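Local structure of choline dehydrogenase and related flavoproteins (Aspergillus oryzae, 3Q9T) at residues 113-118 / 521-526; 527-532 / 537-542; 106-111 / 549-554. The protein oxidises formate as a flavoenzyme of the glucose-methanol-choline oxidoreductase family, with 8-formyl-FAD at its catalytic site. One frame throughout, in Å; residues are numbered along the deposited sequence.

Contact 1 (113-118 / 521-526); sequences EEFGGK and IDQGVV
Gln523 reaches across to the short helix 113-116 and gives a side-chain N-H to the backbone carbonyl of Glu114; the bond from Gln523 NE2 to Glu114 O is 3.0 Å long and fairly straight, at 161° about the hydrogen. The amide nitrogen stands above the carbonyl plane of Glu114, while the oxygen lies close to the plane of the amide itself. With CG trans to its own backbone N (chi1 -173°) and the rest of the chain extended, Gln523 spans the gap between the backbones, where CA of Phe115 and CA of Gln523, the nearest pair, are 7.8 Å apart. The compact side of the contact is made by Phe115, a buried residue. NE2 and CD of Gln523 lie against CD1 of Phe115, NE2 at 3.7 Å from it, with ring and amide planes 19° apart. The other side is wet. Glu114 is exposed, and one water donates to OE2 of Glu114 and accepts from NE2 of Gln523, at 2.8 Å from that nitrogen. Both N-H groups of the amide thus have an acceptor, and its OE1 takes the backbone N of Lys519, which fixes the flip of the amide. Beyond the contact, Phe115 packs on Leu517 and Pro547, joining helix 113-116 to the loops that precede and follow strand 538-540.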
loop_
_atom_site.group_PDB
_atom_site.type_symbol
_atom_site.label_atom_id
_atom_site.label_comp_id
_atom_site.label_asym_id
_atom_site.label_seq_id
_atom_site.Cartn_x
_atom_site.Cartn_y
_atom_site.Cartn_z
ATOM N N GLU A 113 -2.577 -10.802 34.653
ATOM C CA GLU A 113 -1.840 -11.083 35.877
ATOM C C GLU A 113 -0.352 -11.305 35.607
ATOM O O GLU A 113 0.499 -10.903 36.392
ATOM C CB GLU A 113 -2.410 -12.306 36.600
ATOM C CG GLU A 113 -1.489 -12.799 37.705
ATOM C CD GLU A 113 -2.179 -13.705 38.700
ATOM O OE1 GLU A 113 -3.370 -14.024 38.501
ATOM O OE2 GLU A 113 -1.529 -14.090 39.695
ATOM N N GLU A 114 -0.059 -11.960 34.492
ATOM C CA GLU A 114 1.310 -12.266 34.097
ATOM C C GLU A 114 2.141 -11.006 33.927
ATOM O O GLU A 114 3.365 -11.040 34.007
ATOM C CB GLU A 114 1.296 -13.037 32.788
ATOM C CG GLU A 114 2.669 -13.384 32.257
ATOM C CD GLU A 114 2.594 -14.035 30.890
ATOM O OE1 GLU A 114 1.466 -14.179 30.371
ATOM O OE2 GLU A 114 3.655 -14.399 30.333
ATOM N N PHE A 115 1.467 -9.887 33.693
ATOM C CA PHE A 115 2.164 -8.630 33.489
ATOM C C PHE A 115 2.018 -7.714 34.690
ATOM O O PHE A 115 2.966 -7.037 35.075
ATOM C CB PHE A 115 1.632 -7.935 32.232
ATOM C CG PHE A 115 1.840 -8.727 30.977
ATOM C CD1 PHE A 115 2.958 -8.515 30.182
ATOM C CD2 PHE A 115 0.930 -9.703 30.602
ATOM C CE1 PHE A 115 3.145 -9.247 29.026
ATOM C CE2 PHE A 115 1.113 -10.443 29.452
ATOM C CZ PHE A 115 2.214 -10.223 28.657
ATOM N N GLY A 116 0.828 -7.683 35.284
ATOM C CA GLY A 116 0.544 -6.691 36.309
ATOM C C GLY A 116 0.277 -7.228 37.697
ATOM O O GLY A 116 0.021 -6.451 38.623
ATOM N N GLY A 117 0.342 -8.549 37.847
ATOM C CA GLY A 117 0.007 -9.178 39.111
ATOM C C GLY A 117 -1.490 -9.104 39.360
ATOM O O GLY A 117 -2.262 -8.662 38.504
ATOM N N LYS A 118 -1.899 -9.521 40.552
ATOM C CA LYS A 118 -3.315 -9.715 40.851
ATOM C C LYS A 118 -4.181 -8.478 40.629
ATOM O O LYS A 118 -5.325 -8.590 40.207
ATOM C CB LYS A 118 -3.493 -10.225 42.288
ATOM C CG LYS A 118 -4.357 -11.464 42.383
ATOM C CD LYS A 118 -3.769 -12.601 41.552
ATOM C CE LYS A 118 -4.600 -13.884 41.673
ATOM N NZ LYS A 118 -6.048 -13.677 41.331
ATOM N N ILE A 521 11.743 -4.391 33.508
ATOM C CA ILE A 521 12.056 -3.780 32.219
ATOM C C ILE A 521 12.380 -4.795 31.130
ATOM O O ILE A 521 12.417 -4.460 29.944
ATOM C CB ILE A 521 13.182 -2.723 32.358
ATOM C CG1 ILE A 521 13.122 -1.717 31.201
ATOM C CG2 ILE A 521 14.557 -3.393 32.496
ATOM C CD1 ILE A 521 14.016 -0.521 31.395
ATOM N N ASP A 522 12.596 -6.046 31.522
ATOM C CA ASP A 522 12.853 -7.093 30.537
ATOM C C ASP A 522 11.561 -7.653 29.972
ATOM O O ASP A 522 11.569 -8.379 28.974
ATOM C CB ASP A 522 13.719 -8.209 31.124
ATOM C CG ASP A 522 15.182 -7.808 31.225
ATOM O OD1 ASP A 522 15.709 -7.252 30.244
ATOM O OD2 ASP A 522 15.801 -8.028 32.286
ATOM N N GLN A 523 10.449 -7.289 30.597
ATOM C CA GLN A 523 9.155 -7.763 30.148
ATOM C C GLN A 523 8.351 -6.655 29.487
ATOM O O GLN A 523 7.590 -6.910 28.558
ATOM C CB GLN A 523 8.368 -8.354 31.320
ATOM C CG GLN A 523 7.066 -9.017 30.921
ATOM C CD GLN A 523 6.235 -9.425 32.123
ATOM O OE1 GLN A 523 6.272 -8.767 33.166
ATOM N NE2 GLN A 523 5.488 -10.520 31.989
ATOM N N GLY A 524 8.506 -5.424 29.963
ATOM C CA GLY A 524 7.676 -4.337 29.476
ATOM C C GLY A 524 8.268 -2.986 29.811
ATOM O O GLY A 524 9.410 -2.915 30.253
ATOM N N VAL A 525 7.519 -1.910 29.587
ATOM C CA VAL A 525 8.081 -0.591 29.869
ATOM C C VAL A 525 7.613 0.103 31.160
ATOM O O VAL A 525 8.352 0.899 31.726
ATOM C CB VAL A 525 8.082 0.372 28.637
ATOM C CG1 VAL A 525 7.881 -0.388 27.308
ATOM C CG2 VAL A 525 7.121 1.488 28.821
ATOM N N VAL A 526 6.416 -0.208 31.642
ATOM C CA VAL A 526 5.982 0.332 32.925
ATOM C C VAL A 526 5.651 -0.776 33.913
ATOM O O VAL A 526 5.265 -1.882 33.518
ATOM C CB VAL A 526 4.722 1.195 32.787
ATOM C CG1 VAL A 526 4.894 2.196 31.654
ATOM C CG2 VAL A 526 3.513 0.298 32.573
HETATM O O HOH W 1 5.611 -12.100 29.692
#

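Contact 2 (527-532 / 537-542); sequences DPKLKV and KLRVAD. With FAY ([(2R,3S,4R,5R)-5-(6-amino-9H-purin-9-yl)-3,4-dihydroxytetrahydrofuran-2-yl]methyl (2R,3S,4S)-5-(8-formyl-7-methyl-2,4-dioxo-3,4-dihydrobenzo[g]pteridin-10(2H)-yl)-2,3,4-trihydroxypentyl dihydrogen diphosphate), chain D.
Arg539, Val532 and Leu530 bury the most surface where the loop 527-532 crosses strand 538-540, an outermost strand of the five-stranded parallel sheet of the Rossmann-type FAD-binding fold. A type I turn from Asp527 to Leu530 brings the loop round, and Lys531 and Arg539 then form a single beta bridge. The bonds on either side of it run from Val540 N to Leu530 O and from Val532 N to Leu538 O, each 3.0 Å. The pairing stays at that one bridge; the directions from CA 529 to CA 532 and from CA 538 to CA 540 are 107° apart. Leu530 rests CB and CD1 against the carbonyl oxygen of Val540, while helix 555-572 also packs on this leucine. Val532 wedges in with CG2, the methyl held beside its own backbone N by chi1 of 177°; this carbon lies 3.6 Å from CG of Leu538 and also meets CG2 of Val540. Arg539 adds side-chain hydrogen bonds to those of the backbone. Its guanidinium carries CE of Lys531 over one face, the carbon 3.8 Å from NH1 of Arg539, and NH1 itself is paired with Glu261 on the neighbouring strand. Lys531 sends its own NZ to Glu572. The chain runs on from the strand to Asp542, whose CB lies 3.2 Å from O2P of the FAD diphosphate. Side-on, Arg539 grips one acceptor with two nitrogens: the carbonyl oxygen of Lys529 receives NE of Arg539 at 2.9 Å, nearly along the C=O axis, and NH2 of Arg539 at 3.0 Å, in the carbonyl plane on a lone pair.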
loop_
_atom_site.group_PDB
_atom_site.type_symbol
_atom_site.label_atom_id
_atom_site.label_comp_id
_atom_site.label_asym_id
_atom_site.label_seq_id
_atom_site.Cartn_x
_atom_site.Cartn_y
_atom_site.Cartn_z
ATOM N N ASP A 527 5.763 -0.461 35.199
ATOM C CA ASP A 527 5.484 -1.435 36.246
ATOM C C ASP A 527 3.993 -1.478 36.594
ATOM O O ASP A 527 3.182 -0.763 35.987
ATOM C CB ASP A 527 6.367 -1.190 37.493
ATOM C CG ASP A 527 6.010 0.093 38.242
ATOM O OD1 ASP A 527 4.948 0.699 37.973
ATOM O OD2 ASP A 527 6.797 0.490 39.122
ATOM N N PRO A 528 3.620 -2.318 37.574
ATOM C CA PRO A 528 2.191 -2.404 37.890
ATOM C C PRO A 528 1.553 -1.095 38.363
ATOM O O PRO A 528 0.331 -0.985 38.313
ATOM C CB PRO A 528 2.144 -3.475 38.983
ATOM C CG PRO A 528 3.274 -4.380 38.635
ATOM C CD PRO A 528 4.379 -3.428 38.175
ATOM N N LYS A 529 2.341 -0.126 38.817
ATOM C CA LYS A 529 1.778 1.164 39.190
ATOM C C LYS A 529 1.899 2.134 38.024
ATOM O O LYS A 529 1.763 3.342 38.189
ATOM C CB LYS A 529 2.455 1.722 40.439
ATOM C CG LYS A 529 2.495 0.727 41.607
ATOM C CD LYS A 529 1.105 0.235 42.000
ATOM C CE LYS A 529 1.190 -0.721 43.176
ATOM N NZ LYS A 529 -0.166 -1.053 43.666
ATOM N N LEU A 530 2.177 1.578 36.846
ATOM C CA LEU A 530 2.213 2.344 35.612
ATOM C C LEU A 530 3.360 3.341 35.624
ATOM O O LEU A 530 3.362 4.295 34.852
ATOM C CB LEU A 530 0.877 3.056 35.359
ATOM C CG LEU A 530 -0.316 2.121 35.146
ATOM C CD1 LEU A 530 -1.563 2.923 34.843
ATOM C CD2 LEU A 530 -0.023 1.116 34.019
ATOM N N LYS A 531 4.335 3.106 36.495
ATOM C CA LYS A 531 5.566 3.901 36.499
ATOM C C LYS A 531 6.549 3.371 35.457
ATOM O O LYS A 531 6.746 2.156 35.353
ATOM C CB LYS A 531 6.232 3.870 37.877
ATOM C CG LYS A 531 5.404 4.510 38.973
ATOM C CD LYS A 531 6.100 4.367 40.305
ATOM C CE LYS A 531 5.374 5.134 41.371
ATOM N NZ LYS A 531 6.277 5.334 42.521
ATOM N N VAL A 532 7.165 4.280 34.698
ATOM C CA VAL A 532 8.163 3.894 33.697
ATOM C C VAL A 532 9.394 3.241 34.360
ATOM O O VAL A 532 10.074 3.863 35.184
ATOM C CB VAL A 532 8.572 5.105 32.808
ATOM C CG1 VAL A 532 9.658 4.717 31.809
ATOM C CG2 VAL A 532 7.371 5.655 32.072
ATOM N N LYS A 537 8.865 9.639 38.971
ATOM C CA LYS A 537 7.931 10.733 38.698
ATOM C C LYS A 537 7.354 10.729 37.272
ATOM O O LYS A 537 6.925 11.769 36.771
ATOM C CB LYS A 537 8.585 12.090 38.998
ATOM C CG LYS A 537 8.995 12.296 40.456
ATOM C CD LYS A 537 9.374 13.764 40.697
ATOM C CE LYS A 537 9.447 14.132 42.172
ATOM N NZ LYS A 537 10.701 13.653 42.820
ATOM N N LEU A 538 7.358 9.566 36.623
ATOM C CA LEU A 538 6.852 9.440 35.259
ATOM C C LEU A 538 5.971 8.210 35.128
ATOM O O LEU A 538 6.418 7.094 35.369
ATOM C CB LEU A 538 8.002 9.313 34.241
ATOM C CG LEU A 538 7.559 9.177 32.774
ATOM C CD1 LEU A 538 6.609 10.315 32.395
ATOM C CD2 LEU A 538 8.741 9.112 31.801
ATOM N N ARG A 539 4.722 8.412 34.722
ATOM C CA ARG A 539 3.809 7.297 34.525
ATOM C C ARG A 539 3.212 7.379 33.128
ATOM O O ARG A 539 3.224 8.440 32.506
ATOM C CB ARG A 539 2.705 7.313 35.588
ATOM C CG ARG A 539 3.199 6.972 36.987
ATOM C CD ARG A 539 2.177 7.340 38.043
ATOM N NE ARG A 539 1.789 6.184 38.832
ATOM C CZ ARG A 539 1.814 6.110 40.163
ATOM N NH1 ARG A 539 2.203 7.135 40.921
ATOM N NH2 ARG A 539 1.432 4.983 40.728
ATOM N N VAL A 540 2.710 6.254 32.637
ATOM C CA VAL A 540 1.995 6.227 31.372
ATOM C C VAL A 540 0.581 5.763 31.629
ATOM O O VAL A 540 0.373 4.748 32.300
ATOM C CB VAL A 540 2.646 5.274 30.361
ATOM C CG1 VAL A 540 1.812 5.212 29.087
ATOM C CG2 VAL A 540 4.059 5.731 30.060
ATOM N N ALA A 541 -0.388 6.526 31.122
ATOM C CA ALA A 541 -1.782 6.134 31.217
ATOM C C ALA A 541 -2.442 6.339 29.859
ATOM O O ALA A 541 -2.751 7.464 29.468
ATOM C CB ALA A 541 -2.513 6.901 32.348
ATOM N N ASP A 542 -2.597 5.228 29.132
ATOM C CA ASP A 542 -3.243 5.192 27.825
ATOM C C ASP A 542 -3.148 3.770 27.255
ATOM O O ASP A 542 -2.620 2.858 27.919
ATOM C CB ASP A 542 -2.663 6.250 26.859
ATOM C CG ASP A 542 -1.214 5.990 26.486
ATOM O OD1 ASP A 542 -0.816 4.811 26.441
ATOM O OD2 ASP A 542 -0.466 6.969 26.230
HETATM P P FAY D . -5.842 6.897 24.381
HETATM N N1 FAY D . -12.997 2.013 20.896
HETATM C C2 FAY D . -14.252 1.657 21.384
HETATM O O2 FAY D . -14.369 1.223 22.523
HETATM N N3 FAY D . -15.381 2.210 20.817
HETATM C C4 FAY D . -15.334 2.601 19.502
HETATM O O4 FAY D . -16.340 2.379 18.801
HETATM N N5 FAY D . -13.996 3.367 17.681
HETATM C C6 FAY D . -12.842 4.621 16.063
HETATM C C7 FAY D . -11.737 5.340 15.644
HETATM C C8 FAY D . -10.611 5.416 16.471
HETATM O O8 FAY D . -8.623 6.591 16.862
HETATM C C9 FAY D . -10.664 4.870 17.760
HETATM P PA FAY D . -5.876 9.099 22.603
HETATM C "C1'" FAY D . -10.573 3.494 20.356
HETATM C C10 FAY D . -12.883 2.642 19.679
HETATM N N10 FAY D . -11.722 3.352 19.355
HETATM N N1A FAY D . 2.002 16.576 21.334
HETATM O O1A FAY D . -5.600 9.176 21.139
HETATM C C1B FAY D . -2.444 13.871 22.026
HETATM O O1P FAY D . -6.020 7.739 25.622
HETATM C "C2'" FAY D . -10.821 4.642 21.361
HETATM O "O2'" FAY D . -11.280 5.731 20.642
HETATM C C2A FAY D . 0.866 16.980 22.009
HETATM O O2A FAY D . -7.333 9.131 22.952
HETATM C C2B FAY D . -3.476 13.512 20.971
HETATM O O2B FAY D . -3.925 14.630 20.226
HETATM O O2P FAY D . -4.878 5.752 24.631
HETATM C "C3'" FAY D . -9.729 5.123 22.371
HETATM O "O3'" FAY D . -9.655 6.533 22.573
HETATM N N3A FAY D . -0.233 16.141 22.099
HETATM C C3B FAY D . -4.587 12.941 21.823
HETATM O O3B FAY D . -5.356 14.004 22.329
HETATM O O3P FAY D . -5.194 7.790 23.206
HETATM C "C4'" FAY D . -8.327 4.641 22.095
HETATM O "O4'" FAY D . -8.435 3.233 21.900
HETATM C C4A FAY D . -0.188 14.912 21.524
HETATM C C4B FAY D . -3.861 12.327 22.995
HETATM O O4B FAY D . -2.538 12.836 22.973
HETATM C C4X FAY D . -14.065 2.812 18.933
HETATM C "C5'" FAY D . -7.379 4.997 23.266
HETATM O "O5'" FAY D . -7.249 6.343 23.749
HETATM C C5A FAY D . 0.952 14.485 20.848
HETATM C C5B FAY D . -3.868 10.813 22.919
HETATM O O5B FAY D . -5.143 10.367 23.310
HETATM C C5X FAY D . -12.800 3.900 17.253
HETATM C C6A FAY D . 2.058 15.325 20.744
HETATM N N6A FAY D . 3.116 14.955 20.010
HETATM N N7A FAY D . 0.720 13.237 20.389
HETATM C C7M FAY D . -11.720 5.855 14.224
HETATM C C8A FAY D . -0.520 12.855 20.760
HETATM C C8M FAY D . -9.624 6.482 16.190
HETATM C C9A FAY D . -11.732 4.065 18.151
HETATM N N9A FAY D . -1.092 13.880 21.454
#

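Contact 3 (106-111 / 549-554); sequences KATFDQ and IPDCRI. With FAY ([(2R,3S,4R,5R)-5-(6-amino-9H-purin-9-yl)-3,4-dihydroxytetrahydrofuran-2-yl]methyl (2R,3S,4S)-5-(8-formyl-7-methyl-2,4-dioxo-3,4-dihydrobenzo[g]pteridin-10(2H)-yl)-2,3,4-trihydroxypentyl dihydrogen diphosphate), chain D.
Phe109 and Pro550 meet obliquely, the ring corner CZ of Phe109 lying 4.1 Å from CG of Pro550. Trp112 and Trp122 meet the same ring with their planes well tilted. The second flat group is the carboxylate of Asp551, which comes to Thr108 from the opposite direction with OD1 foremost: OG1 of Thr108 and OD1 of Asp551 are 2.7 Å apart, a close hydrogen-bonding distance, although the hydroxyl proton has the alternative of Gln389 OE1. The threonine hydroxyl sits beside its own backbone N (chi1 -68°), which turns it to the aspartate, while CG2 of Thr108 lies loosely near Ile549 O. Arg425 forms a salt bridge with OD1 of Asp551, and His105 N bonds its OD2; with several partners on a buried carboxylate, the negative charge is probably well compensated and the group held in rotation.

The third flat group, the guanidinium of Arg553, belongs to the flavin site. An extended chain from CG to NE carries it out to the isoalloxazine, where NH1 of Arg553 bonds O4 of the cofactor at 3.1 Å with a bent N-H angle of 136°. Asp395 pairs with NH2 of Arg553, and the side chain touches His510, a neighbourhood consistent with the His-Arg pair known at the catalytic site of this enzyme. Next along, CD1 of Ile554 lies 3.2 Å from O4' of the ribityl chain. The contact joins helix 106-110 to the loop running from strand 538-540 into helix 555-572, with Phe109 and Pro550 both resting on Ser557 of that helix, and Phe109 also on Leu125 of helix 122-131.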
loop_
_atom_site.group_PDB
_atom_site.type_symbol
_atom_site.label_atom_id
_atom_site.label_comp_id
_atom_site.label_asym_id
_atom_site.label_seq_id
_atom_site.Cartn_x
_atom_site.Cartn_y
_atom_site.Cartn_z
ATOM N N LYS A 106 -13.625 -11.828 30.820
ATOM C CA LYS A 106 -12.939 -12.034 32.090
ATOM C C LYS A 106 -11.652 -12.864 31.969
ATOM O O LYS A 106 -10.639 -12.541 32.572
ATOM C CB LYS A 106 -13.905 -12.690 33.094
ATOM C CG LYS A 106 -13.244 -13.284 34.353
ATOM C CD LYS A 106 -14.324 -13.761 35.346
ATOM C CE LYS A 106 -13.816 -14.865 36.264
ATOM N NZ LYS A 106 -12.568 -14.512 36.992
ATOM N N ALA A 107 -11.689 -13.930 31.188
ATOM C CA ALA A 107 -10.528 -14.795 31.072
ATOM C C ALA A 107 -9.336 -14.029 30.511
ATOM O O ALA A 107 -8.183 -14.323 30.831
ATOM C CB ALA A 107 -10.849 -15.981 30.194
ATOM N N THR A 108 -9.619 -13.044 29.673
ATOM C CA THR A 108 -8.556 -12.302 29.018
ATOM C C THR A 108 -7.893 -11.341 29.995
ATOM O O THR A 108 -6.661 -11.253 30.072
ATOM C CB THR A 108 -9.076 -11.566 27.781
ATOM O OG1 THR A 108 -9.435 -12.533 26.783
ATOM C CG2 THR A 108 -8.008 -10.637 27.222
ATOM N N PHE A 109 -8.708 -10.638 30.766
ATOM C CA PHE A 109 -8.175 -9.699 31.736
ATOM C C PHE A 109 -7.452 -10.448 32.854
ATOM O O PHE A 109 -6.453 -9.975 33.382
ATOM C CB PHE A 109 -9.292 -8.841 32.307
ATOM C CG PHE A 109 -9.710 -7.702 31.413
ATOM C CD1 PHE A 109 -9.035 -6.486 31.451
ATOM C CD2 PHE A 109 -10.802 -7.833 30.570
ATOM C CE1 PHE A 109 -9.439 -5.415 30.648
ATOM C CE2 PHE A 109 -11.217 -6.783 29.777
ATOM C CZ PHE A 109 -10.527 -5.569 29.806
ATOM N N ASP A 110 -7.948 -11.628 33.198
ATOM C CA ASP A 110 -7.276 -12.445 34.184
ATOM C C ASP A 110 -5.846 -12.742 33.766
ATOM O O ASP A 110 -4.977 -12.884 34.615
ATOM C CB ASP A 110 -8.036 -13.752 34.442
ATOM C CG ASP A 110 -9.159 -13.585 35.449
ATOM O OD1 ASP A 110 -9.200 -12.538 36.144
ATOM O OD2 ASP A 110 -9.993 -14.509 35.555
ATOM N N GLN A 111 -5.591 -12.838 32.461
ATOM C CA GLN A 111 -4.245 -13.141 31.982
ATOM C C GLN A 111 -3.324 -11.924 32.067
ATOM O O GLN A 111 -2.122 -12.046 31.902
ATOM C CB GLN A 111 -4.269 -13.709 30.563
ATOM C CG GLN A 111 -5.167 -14.917 30.397
ATOM C CD GLN A 111 -4.875 -16.005 31.406
ATOM O OE1 GLN A 111 -3.841 -16.667 31.332
ATOM N NE2 GLN A 111 -5.788 -16.199 32.356
ATOM N N ILE A 549 -4.665 -7.454 24.345
ATOM C CA ILE A 549 -5.775 -6.649 23.809
ATOM C C ILE A 549 -7.141 -7.266 24.151
ATOM O O ILE A 549 -7.343 -8.460 23.992
ATOM C CB ILE A 549 -5.639 -6.451 22.276
ATOM C CG1 ILE A 549 -6.611 -5.372 21.779
ATOM C CG2 ILE A 549 -5.836 -7.791 21.551
ATOM C CD1 ILE A 549 -6.542 -5.124 20.236
ATOM N N PRO A 550 -8.071 -6.451 24.666
ATOM C CA PRO A 550 -9.406 -6.961 25.023
ATOM C C PRO A 550 -10.150 -7.564 23.823
ATOM O O PRO A 550 -9.753 -7.333 22.676
ATOM C CB PRO A 550 -10.134 -5.709 25.543
ATOM C CG PRO A 550 -9.024 -4.815 26.052
ATOM C CD PRO A 550 -7.834 -5.079 25.161
ATOM N N ASP A 551 -11.230 -8.299 24.087
ATOM C CA ASP A 551 -11.896 -9.103 23.050
ATOM C C ASP A 551 -12.982 -8.312 22.297
ATOM O O ASP A 551 -14.027 -8.851 21.934
ATOM C CB ASP A 551 -12.501 -10.361 23.685
ATOM C CG ASP A 551 -11.619 -10.931 24.795
ATOM O OD1 ASP A 551 -10.889 -11.919 24.555
ATOM O OD2 ASP A 551 -11.629 -10.371 25.907
ATOM N N CYS A 552 -12.731 -7.031 22.054
ATOM C CA CYS A 552 -13.791 -6.154 21.614
ATOM C C CYS A 552 -13.226 -4.763 21.492
ATOM O O CYS A 552 -12.062 -4.545 21.833
ATOM C CB CYS A 552 -14.878 -6.140 22.674
ATOM S SG CYS A 552 -14.215 -5.728 24.302
ATOM N N ARG A 553 -14.053 -3.840 21.003
ATOM C CA ARG A 553 -13.732 -2.414 20.961
ATOM C C ARG A 553 -13.254 -1.919 22.338
ATOM O O ARG A 553 -13.876 -2.187 23.360
ATOM C CB ARG A 553 -14.961 -1.632 20.487
ATOM C CG ARG A 553 -15.376 -2.026 19.074
ATOM C CD ARG A 553 -16.489 -1.150 18.522
ATOM N NE ARG A 553 -16.781 -1.450 17.114
ATOM C CZ ARG A 553 -17.403 -0.613 16.292
ATOM N NH1 ARG A 553 -17.795 0.571 16.745
ATOM N NH2 ARG A 553 -17.636 -0.949 15.023
ATOM N N ILE A 554 -12.162 -1.171 22.359
ATOM C CA ILE A 554 -11.360 -1.089 23.582
ATOM C C ILE A 554 -11.483 0.156 24.455
ATOM O O ILE A 554 -10.808 0.230 25.471
ATOM C CB ILE A 554 -9.859 -1.251 23.237
ATOM C CG1 ILE A 554 -9.394 -0.042 22.404
ATOM C CG2 ILE A 554 -9.640 -2.568 22.487
ATOM C CD1 ILE A 554 -7.890 0.044 22.168
HETATM P P FAY D . -5.842 6.897 24.381
HETATM N N1 FAY D . -12.997 2.013 20.896
HETATM C C2 FAY D . -14.252 1.657 21.384
HETATM O O2 FAY D . -14.369 1.223 22.523
HETATM N N3 FAY D . -15.381 2.210 20.817
HETATM C C4 FAY D . -15.334 2.601 19.502
HETATM O O4 FAY D . -16.340 2.379 18.801
HETATM N N5 FAY D . -13.996 3.367 17.681
HETATM C C6 FAY D . -12.842 4.621 16.063
HETATM C C7 FAY D . -11.737 5.340 15.644
HETATM C C8 FAY D . -10.611 5.416 16.471
HETATM O O8 FAY D . -8.623 6.591 16.862
HETATM C C9 FAY D . -10.664 4.870 17.760
HETATM P PA FAY D . -5.876 9.099 22.603
HETATM C "C1'" FAY D . -10.573 3.494 20.356
HETATM C C10 FAY D . -12.883 2.642 19.679
HETATM N N10 FAY D . -11.722 3.352 19.355
HETATM N N1A FAY D . 2.002 16.576 21.334
HETATM O O1A FAY D . -5.600 9.176 21.139
HETATM C C1B FAY D . -2.444 13.871 22.026
HETATM O O1P FAY D . -6.020 7.739 25.622
HETATM C "C2'" FAY D . -10.821 4.642 21.361
HETATM O "O2'" FAY D . -11.280 5.731 20.642
HETATM C C2A FAY D . 0.866 16.980 22.009
HETATM O O2A FAY D . -7.333 9.131 22.952
HETATM C C2B FAY D . -3.476 13.512 20.971
HETATM O O2B FAY D . -3.925 14.630 20.226
HETATM O O2P FAY D . -4.878 5.752 24.631
HETATM C "C3'" FAY D . -9.729 5.123 22.371
HETATM O "O3'" FAY D . -9.655 6.533 22.573
HETATM N N3A FAY D . -0.233 16.141 22.099
HETATM C C3B FAY D . -4.587 12.941 21.823
HETATM O O3B FAY D . -5.356 14.004 22.329
HETATM O O3P FAY D . -5.194 7.790 23.206
HETATM C "C4'" FAY D . -8.327 4.641 22.095
HETATM O "O4'" FAY D . -8.435 3.233 21.900
HETATM C C4A FAY D . -0.188 14.912 21.524
HETATM C C4B FAY D . -3.861 12.327 22.995
HETATM O O4B FAY D . -2.538 12.836 22.973
HETATM C C4X FAY D . -14.065 2.812 18.933
HETATM C "C5'" FAY D . -7.379 4.997 23.266
HETATM O "O5'" FAY D . -7.249 6.343 23.749
HETATM C C5A FAY D . 0.952 14.485 20.848
HETATM C C5B FAY D . -3.868 10.813 22.919
HETATM O O5B FAY D . -5.143 10.367 23.310
HETATM C C5X FAY D . -12.800 3.900 17.253
HETATM C C6A FAY D . 2.058 15.325 20.744
HETATM N N6A FAY D . 3.116 14.955 20.010
HETATM N N7A FAY D . 0.720 13.237 20.389
HETATM C C7M FAY D . -11.720 5.855 14.224
HETATM C C8A FAY D . -0.520 12.855 20.760
HETATM C C8M FAY D . -9.624 6.482 16.190
HETATM C C9A FAY D . -11.732 4.065 18.151
HETATM N N9A FAY D . -1.092 13.880 21.454
#

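How the contacts relate
Contacts 2 and 3 are buried and both reach the FAD, one at the diphosphate end through Asp542 and the other at the flavin ring and ribityl chain. Contact 1 is only partly buried and lies away from the cofactor site, with a water on its outer side. Chemistry follows place: one side-chain amide and a water at the surface, backbone bridging with valine, leucine and an arginine gripping a carbonyl at the sheet edge, a carboxylate and hydroxyl in the interior. Contacts 1 and 2 touch, Val526 packing on Lys531 and Val540, and their loop segments run on from each other. Contact 3 uses helix 106-110 and contact 1 the next helix, 113-116; their segments adjoin in sequence but otherwise do not touch.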